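Local coordinates for protein terminal oxygenase component of carbazole 1,9a-dioxygenase (Sphingomonas, PDB 3GKQ) that probably catalyses the angular dioxygenation of carbazole as a trimeric Rieske non-heme iron oxygenase, taking electrons through a [2Fe-2S] cluster to mononuclear iron, at residues P20-K25 against G350-V355; M176-G181 against I364-L369. All blocks are in the same frame, centred on the assembly; numbering follows the deposited sequence.

Interaction 1 (P20-K25 against G350-V355); sequences PYIDAK and GWREEV
Two short helices, 19-23 near the N-terminus and 349-353 of the ring-hydroxylase catalytic domain, pack through the indole of Trp-351, which meets Ile-22 and Tyr-21. Ile-22 lies over the five-membered ring: its CG1 sits 4.0 Å from that ring's centroid, a CH-pi contact 20° off the normal, while Ile-22 CG2 reaches Trp-351 CD1 at 3.8 Å. Tyr-21 meets the other end of the indole in an offset edge-to-face pair, its edge turned to the six-membered ring with the planes at 75° and Tyr-21 CE2 3.6 Å from Trp-351 CH2. Tyr-21 places its ring here through a chi1 of 178°, CG lying opposite the backbone N, and its OH probably hydrogen-bonds to Glu-179 of helix 174-181. Arg-175, Met-176 and Glu-179 of that helix, and Arg-367 of helix 361-373, also touch the Trp-351 side chain, so it joins four helices. A leucine in its place lacks the flat ring, and would probably open a gap beside Ile-22 CG1 and leave the edge of Tyr-21 without its aromatic partner. At the more exposed margin, Ile-22 CD1 lies over one face of the Arg-352 guanidinium, 3.9 Å from Arg-352 CZ.

Interaction 2 (M176-G181 against I364-L369); sequences MGVENG and IEWRRL
Bends in two side chains bring Glu-179 and Arg-367 together between helices 174-181 and 361-373 of the catalytic domain: the glutamate turns at chi2 (-84°), and the arginine folds at chi2 and again at chi3 (-74°), so that carboxylate and guanidinium meet in a buried interhelical salt bridge. One nitrogen carries it. Arg-367 NH1 gives a nearly straight bond to Glu-179 OE2 at 3.1 Å, on the syn side but tilted out of the carboxylate plane, while OE2 itself lies near the guanidinium plane. The same nitrogen is nearer to Glu-179 OE1, at 2.9 Å, but that bond is strongly bent and weak. NH1 therefore straddles both oxygens, with the two flat groups inclined by 37°, in place of a two-nitrogen, two-oxygen pairing.

Each partner is shared. Glu-179 OE1 also pairs with Arg-75 of the second subunit, a residue of the Rieske cluster pocket; Arg-367 NH2 pairs with Glu-354, and Trp-18 makes a cation-pi contact with Arg-367. With partners on both oxygens, from two subunits, the carboxylate is likely to be held against rotation.

Beside the salt bridge, Val-178 and Trp-366 supply the apolar half of the contact, their side chains crossing at about a right angle. Val-178 CG1 comes at an oblique angle to the Trp-366 ring, 3.6 Å from Trp-366 CE2.

Overall arrangement
Interactions 1 and 2 have centres 10 Å apart and merge into one buried group of helices at the subunit interface. Two polar links join them: a salt bridge whose 2.5 Å between Glu-354 OE2 and Arg-367 NH2 is shorter than expected, and a probable hydrogen bond of 2.7 Å between Tyr-21 OH and Glu-179 OE2. Segment 20-25 thus reaches Glu-179, and 350-355 reaches Arg-367. Interaction 2 lies nearer the mononuclear iron, with the Glu-179 side chain about 11 Å from the metal. On the same helix, Asn-180 hydrogen-bonds to the iron ligand Asp-334 and to Tyr-95 of the second subunit, placing interaction 2 beside the electron path expected in this family, from that subunit's Rieske centre to this iron.

Interaction 1 (P20-K25 against G350-V355)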
loop_
_atom_site.group_PDB
_atom_site.type_symbol
_atom_site.label_atom_id
_atom_site.label_comp_id
_atom_site.label_asym_id
_atom_site.label_seq_id
_atom_site.Cartn_x
_atom_site.Cartn_y
_atom_site.Cartn_z
ATOM N N PRO A 20 5.576 -9.110 27.935
ATOM C CA PRO A 20 4.233 -9.425 27.431
ATOM C C PRO A 20 3.555 -8.198 26.809
ATOM O O PRO A 20 2.869 -8.300 25.795
ATOM C CB PRO A 20 3.502 -9.919 28.677
ATOM C CG PRO A 20 4.604 -10.539 29.490
ATOM C CD PRO A 20 5.715 -9.517 29.345
ATOM N N TYR A 21 3.753 -7.044 27.437
ATOM C CA TYR A 21 3.183 -5.790 26.958
ATOM C C TYR A 21 3.740 -5.504 25.569
ATOM O O TYR A 21 3.021 -5.052 24.677
ATOM C CB TYR A 21 3.552 -4.659 27.923
ATOM C CG TYR A 21 3.062 -3.280 27.540
ATOM C CD1 TYR A 21 1.719 -2.931 27.678
ATOM C CD2 TYR A 21 3.954 -2.306 27.092
ATOM C CE1 TYR A 21 1.277 -1.642 27.388
ATOM C CE2 TYR A 21 3.523 -1.012 26.798
ATOM C CZ TYR A 21 2.187 -0.686 26.953
ATOM O OH TYR A 21 1.767 0.599 26.701
ATOM N N ILE A 22 5.029 -5.772 25.391
ATOM C CA ILE A 22 5.673 -5.564 24.100
ATOM C C ILE A 22 5.025 -6.431 23.018
ATOM O O ILE A 22 4.915 -6.012 21.863
ATOM C CB ILE A 22 7.181 -5.887 24.177
ATOM C CG1 ILE A 22 7.890 -4.817 25.015
ATOM C CG2 ILE A 22 7.783 -5.951 22.769
ATOM C CD1 ILE A 22 9.355 -5.098 25.264
ATOM N N ASP A 23 4.590 -7.632 23.391
ATOM C CA ASP A 23 3.952 -8.539 22.434
ATOM C C ASP A 23 2.464 -8.267 22.213
ATOM O O ASP A 23 1.888 -8.756 21.239
ATOM C CB ASP A 23 4.103 -9.999 22.881
ATOM C CG ASP A 23 5.537 -10.484 22.831
ATOM O OD1 ASP A 23 6.212 -10.248 21.804
ATOM O OD2 ASP A 23 5.987 -11.110 23.814
ATOM N N ALA A 24 1.853 -7.492 23.106
ATOM C CA ALA A 24 0.418 -7.200 23.032
ATOM C C ALA A 24 0.009 -6.145 22.009
ATOM O O ALA A 24 -0.724 -5.207 22.327
ATOM C CB ALA A 24 -0.091 -6.797 24.410
ATOM N N LYS A 25 0.455 -6.313 20.772
ATOM C CA LYS A 25 0.135 -5.362 19.724
ATOM C C LYS A 25 -1.365 -5.300 19.419
ATOM O O LYS A 25 -1.881 -4.264 18.991
ATOM C CB LYS A 25 0.927 -5.717 18.464
ATOM C CG LYS A 25 0.807 -4.701 17.353
ATOM C CD LYS A 25 1.806 -4.982 16.241
ATOM C CE LYS A 25 3.235 -4.793 16.719
ATOM N NZ LYS A 25 4.206 -5.072 15.625
ATOM N N GLY A 350 11.446 0.649 19.344
ATOM C CA GLY A 350 11.258 1.702 20.325
ATOM C C GLY A 350 11.388 1.285 21.779
ATOM O O GLY A 350 11.970 2.014 22.586
ATOM N N TRP A 351 10.855 0.117 22.126
ATOM C CA TRP A 351 10.915 -0.348 23.509
ATOM C C TRP A 351 12.346 -0.500 24.011
ATOM O O TRP A 351 12.605 -0.394 25.213
ATOM C CB TRP A 351 10.175 -1.682 23.657
ATOM C CG TRP A 351 8.803 -1.656 23.070
ATOM C CD1 TRP A 351 8.385 -2.291 21.938
ATOM C CD2 TRP A 351 7.681 -0.905 23.545
ATOM N NE1 TRP A 351 7.074 -1.981 21.673
ATOM C CE2 TRP A 351 6.614 -1.131 22.646
ATOM C CE3 TRP A 351 7.469 -0.060 24.646
ATOM C CZ2 TRP A 351 5.356 -0.545 22.807
ATOM C CZ3 TRP A 351 6.213 0.527 24.808
ATOM C CH2 TRP A 351 5.175 0.281 23.893
ATOM N N ARG A 352 13.274 -0.741 23.092
ATOM C CA ARG A 352 14.677 -0.916 23.461
ATOM C C ARG A 352 15.499 0.364 23.309
ATOM O O ARG A 352 16.433 0.599 24.071
ATOM C CB ARG A 352 15.330 -1.991 22.587
ATOM C CG ARG A 352 14.373 -3.042 22.043
ATOM C CD ARG A 352 13.879 -3.982 23.121
ATOM N NE ARG A 352 12.912 -4.939 22.586
ATOM C CZ ARG A 352 12.501 -6.028 23.228
ATOM N NH1 ARG A 352 12.973 -6.306 24.437
ATOM N NH2 ARG A 352 11.618 -6.838 22.661
ATOM N N GLU A 353 15.155 1.181 22.320
ATOM C CA GLU A 353 15.915 2.399 22.043
ATOM C C GLU A 353 15.472 3.680 22.739
ATOM O O GLU A 353 16.220 4.655 22.761
ATOM C CB GLU A 353 15.955 2.648 20.536
ATOM C CG GLU A 353 16.673 1.576 19.749
ATOM C CD GLU A 353 16.687 1.878 18.267
ATOM O OE1 GLU A 353 17.112 2.992 17.890
ATOM O OE2 GLU A 353 16.275 1.005 17.478
ATOM N N GLU A 354 14.262 3.695 23.285
ATOM C CA GLU A 354 13.763 4.882 23.976
ATOM C C GLU A 354 14.721 5.242 25.113
ATOM O O GLU A 354 15.386 4.368 25.668
ATOM C CB GLU A 354 12.367 4.606 24.557
ATOM C CG GLU A 354 12.379 3.602 25.722
ATOM C CD GLU A 354 10.988 3.125 26.137
ATOM O OE1 GLU A 354 9.980 3.559 25.542
ATOM O OE2 GLU A 354 10.907 2.304 27.070
ATOM N N VAL A 355 14.805 6.530 25.441
ATOM C CA VAL A 355 15.644 6.994 26.545
ATOM C C VAL A 355 14.687 7.708 27.493
ATOM O O VAL A 355 14.329 8.871 27.286
ATOM C CB VAL A 355 16.734 7.984 26.081
ATOM C CG1 VAL A 355 17.483 8.528 27.291
ATOM C CG2 VAL A 355 17.708 7.288 25.140
#

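Interaction 2 (M176-G181 against I364-L369)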
loop_
_atom_site.group_PDB
_atom_site.type_symbol
_atom_site.label_atom_id
_atom_site.label_comp_id
_atom_site.label_asym_id
_atom_site.label_seq_id
_atom_site.Cartn_x
_atom_site.Cartn_y
_atom_site.Cartn_z
ATOM N N MET A 176 0.074 3.371 21.974
ATOM C CA MET A 176 0.523 4.751 21.848
ATOM C C MET A 176 -0.481 5.647 22.569
ATOM O O MET A 176 -0.116 6.683 23.128
ATOM C CB MET A 176 0.625 5.163 20.375
ATOM C CG MET A 176 1.679 4.388 19.588
ATOM S SD MET A 176 3.345 4.462 20.303
ATOM C CE MET A 176 3.387 2.911 21.241
ATOM N N GLY A 177 -1.746 5.232 22.550
ATOM C CA GLY A 177 -2.793 5.986 23.212
ATOM C C GLY A 177 -2.642 5.913 24.720
ATOM O O GLY A 177 -2.701 6.935 25.405
ATOM N N VAL A 178 -2.432 4.707 25.242
ATOM C CA VAL A 178 -2.274 4.525 26.683
ATOM C C VAL A 178 -0.985 5.176 27.167
ATOM O O VAL A 178 -0.971 5.838 28.203
ATOM C CB VAL A 178 -2.247 3.026 27.070
ATOM C CG1 VAL A 178 -2.418 2.875 28.577
ATOM C CG2 VAL A 178 -3.347 2.285 26.351
ATOM N N GLU A 179 0.099 4.982 26.419
ATOM C CA GLU A 179 1.384 5.571 26.775
ATOM C C GLU A 179 1.200 7.092 26.887
ATOM O O GLU A 179 1.558 7.696 27.899
ATOM C CB GLU A 179 2.440 5.254 25.702
ATOM C CG GLU A 179 2.874 3.775 25.578
ATOM C CD GLU A 179 3.963 3.376 26.572
ATOM O OE1 GLU A 179 4.898 4.177 26.778
ATOM O OE2 GLU A 179 3.895 2.259 27.135
ATOM N N ASN A 180 0.633 7.698 25.847
ATOM C CA ASN A 180 0.394 9.145 25.823
ATOM C C ASN A 180 -0.562 9.588 26.939
ATOM O O ASN A 180 -0.330 10.596 27.603
ATOM C CB ASN A 180 -0.164 9.549 24.449
ATOM C CG ASN A 180 -0.719 10.971 24.420
ATOM O OD1 ASN A 180 -1.923 11.174 24.239
ATOM N ND2 ASN A 180 0.154 11.957 24.579
ATOM N N GLY A 181 -1.629 8.824 27.149
ATOM C CA GLY A 181 -2.590 9.173 28.182
ATOM C C GLY A 181 -2.044 9.205 29.605
ATOM O O GLY A 181 -2.309 10.145 30.353
ATOM N N ILE A 364 6.249 3.072 33.207
ATOM C CA ILE A 364 6.963 1.827 33.440
ATOM C C ILE A 364 6.171 0.951 34.410
ATOM O O ILE A 364 6.094 -0.265 34.235
ATOM C CB ILE A 364 8.375 2.099 34.004
ATOM C CG1 ILE A 364 9.236 2.757 32.923
ATOM C CG2 ILE A 364 9.023 0.798 34.461
ATOM C CD1 ILE A 364 10.581 3.240 33.423
ATOM N N GLU A 365 5.576 1.566 35.427
ATOM C CA GLU A 365 4.786 0.811 36.393
ATOM C C GLU A 365 3.556 0.226 35.710
ATOM O O GLU A 365 3.111 -0.870 36.052
ATOM C CB GLU A 365 4.358 1.700 37.568
ATOM C CG GLU A 365 5.476 1.985 38.557
ATOM C CD GLU A 365 6.090 0.711 39.113
ATOM O OE1 GLU A 365 5.338 -0.130 39.652
ATOM O OE2 GLU A 365 7.324 0.552 39.009
ATOM N N TRP A 366 3.006 0.959 34.749
ATOM C CA TRP A 366 1.840 0.480 34.013
ATOM C C TRP A 366 2.219 -0.726 33.145
ATOM O O TRP A 366 1.514 -1.733 33.124
ATOM C CB TRP A 366 1.259 1.606 33.147
ATOM C CG TRP A 366 0.636 1.134 31.859
ATOM C CD1 TRP A 366 1.148 1.288 30.599
ATOM C CD2 TRP A 366 -0.589 0.404 31.709
ATOM N NE1 TRP A 366 0.317 0.700 29.676
ATOM C CE2 TRP A 366 -0.755 0.150 30.327
ATOM C CE3 TRP A 366 -1.560 -0.062 32.605
ATOM C CZ2 TRP A 366 -1.857 -0.551 29.820
ATOM C CZ3 TRP A 366 -2.656 -0.760 32.100
ATOM C CH2 TRP A 366 -2.794 -0.997 30.719
ATOM N N ARG A 367 3.341 -0.625 32.441
ATOM C CA ARG A 367 3.788 -1.714 31.581
ATOM C C ARG A 367 4.033 -2.990 32.389
ATOM O O ARG A 367 3.723 -4.090 31.929
ATOM C CB ARG A 367 5.048 -1.280 30.813
ATOM C CG ARG A 367 4.932 0.167 30.339
ATOM C CD ARG A 367 5.434 0.466 28.940
ATOM N NE ARG A 367 6.881 0.475 28.829
ATOM C CZ ARG A 367 7.583 1.367 28.129
ATOM N NH1 ARG A 367 6.985 2.350 27.471
ATOM N NH2 ARG A 367 8.899 1.257 28.071
ATOM N N ARG A 368 4.572 -2.841 33.596
ATOM C CA ARG A 368 4.834 -3.991 34.462
ATOM C C ARG A 368 3.520 -4.596 34.953
ATOM O O ARG A 368 3.325 -5.813 34.898
ATOM C CB ARG A 368 5.685 -3.575 35.669
ATOM C CG ARG A 368 7.101 -3.127 35.322
ATOM C CD ARG A 368 7.788 -2.509 36.534
ATOM N NE ARG A 368 8.030 -3.488 37.588
ATOM C CZ ARG A 368 9.128 -4.234 37.679
ATOM N NH1 ARG A 368 10.097 -4.108 36.779
ATOM N NH2 ARG A 368 9.258 -5.112 38.666
ATOM N N LEU A 369 2.622 -3.743 35.433
ATOM C CA LEU A 369 1.330 -4.203 35.931
ATOM C C LEU A 369 0.520 -4.845 34.807
ATOM O O LEU A 369 -0.032 -5.935 34.975
ATOM C CB LEU A 369 0.551 -3.035 36.552
ATOM C CG LEU A 369 -0.856 -3.352 37.084
ATOM C CD1 LEU A 369 -1.141 -2.541 38.337
ATOM C CD2 LEU A 369 -1.887 -3.067 36.009
#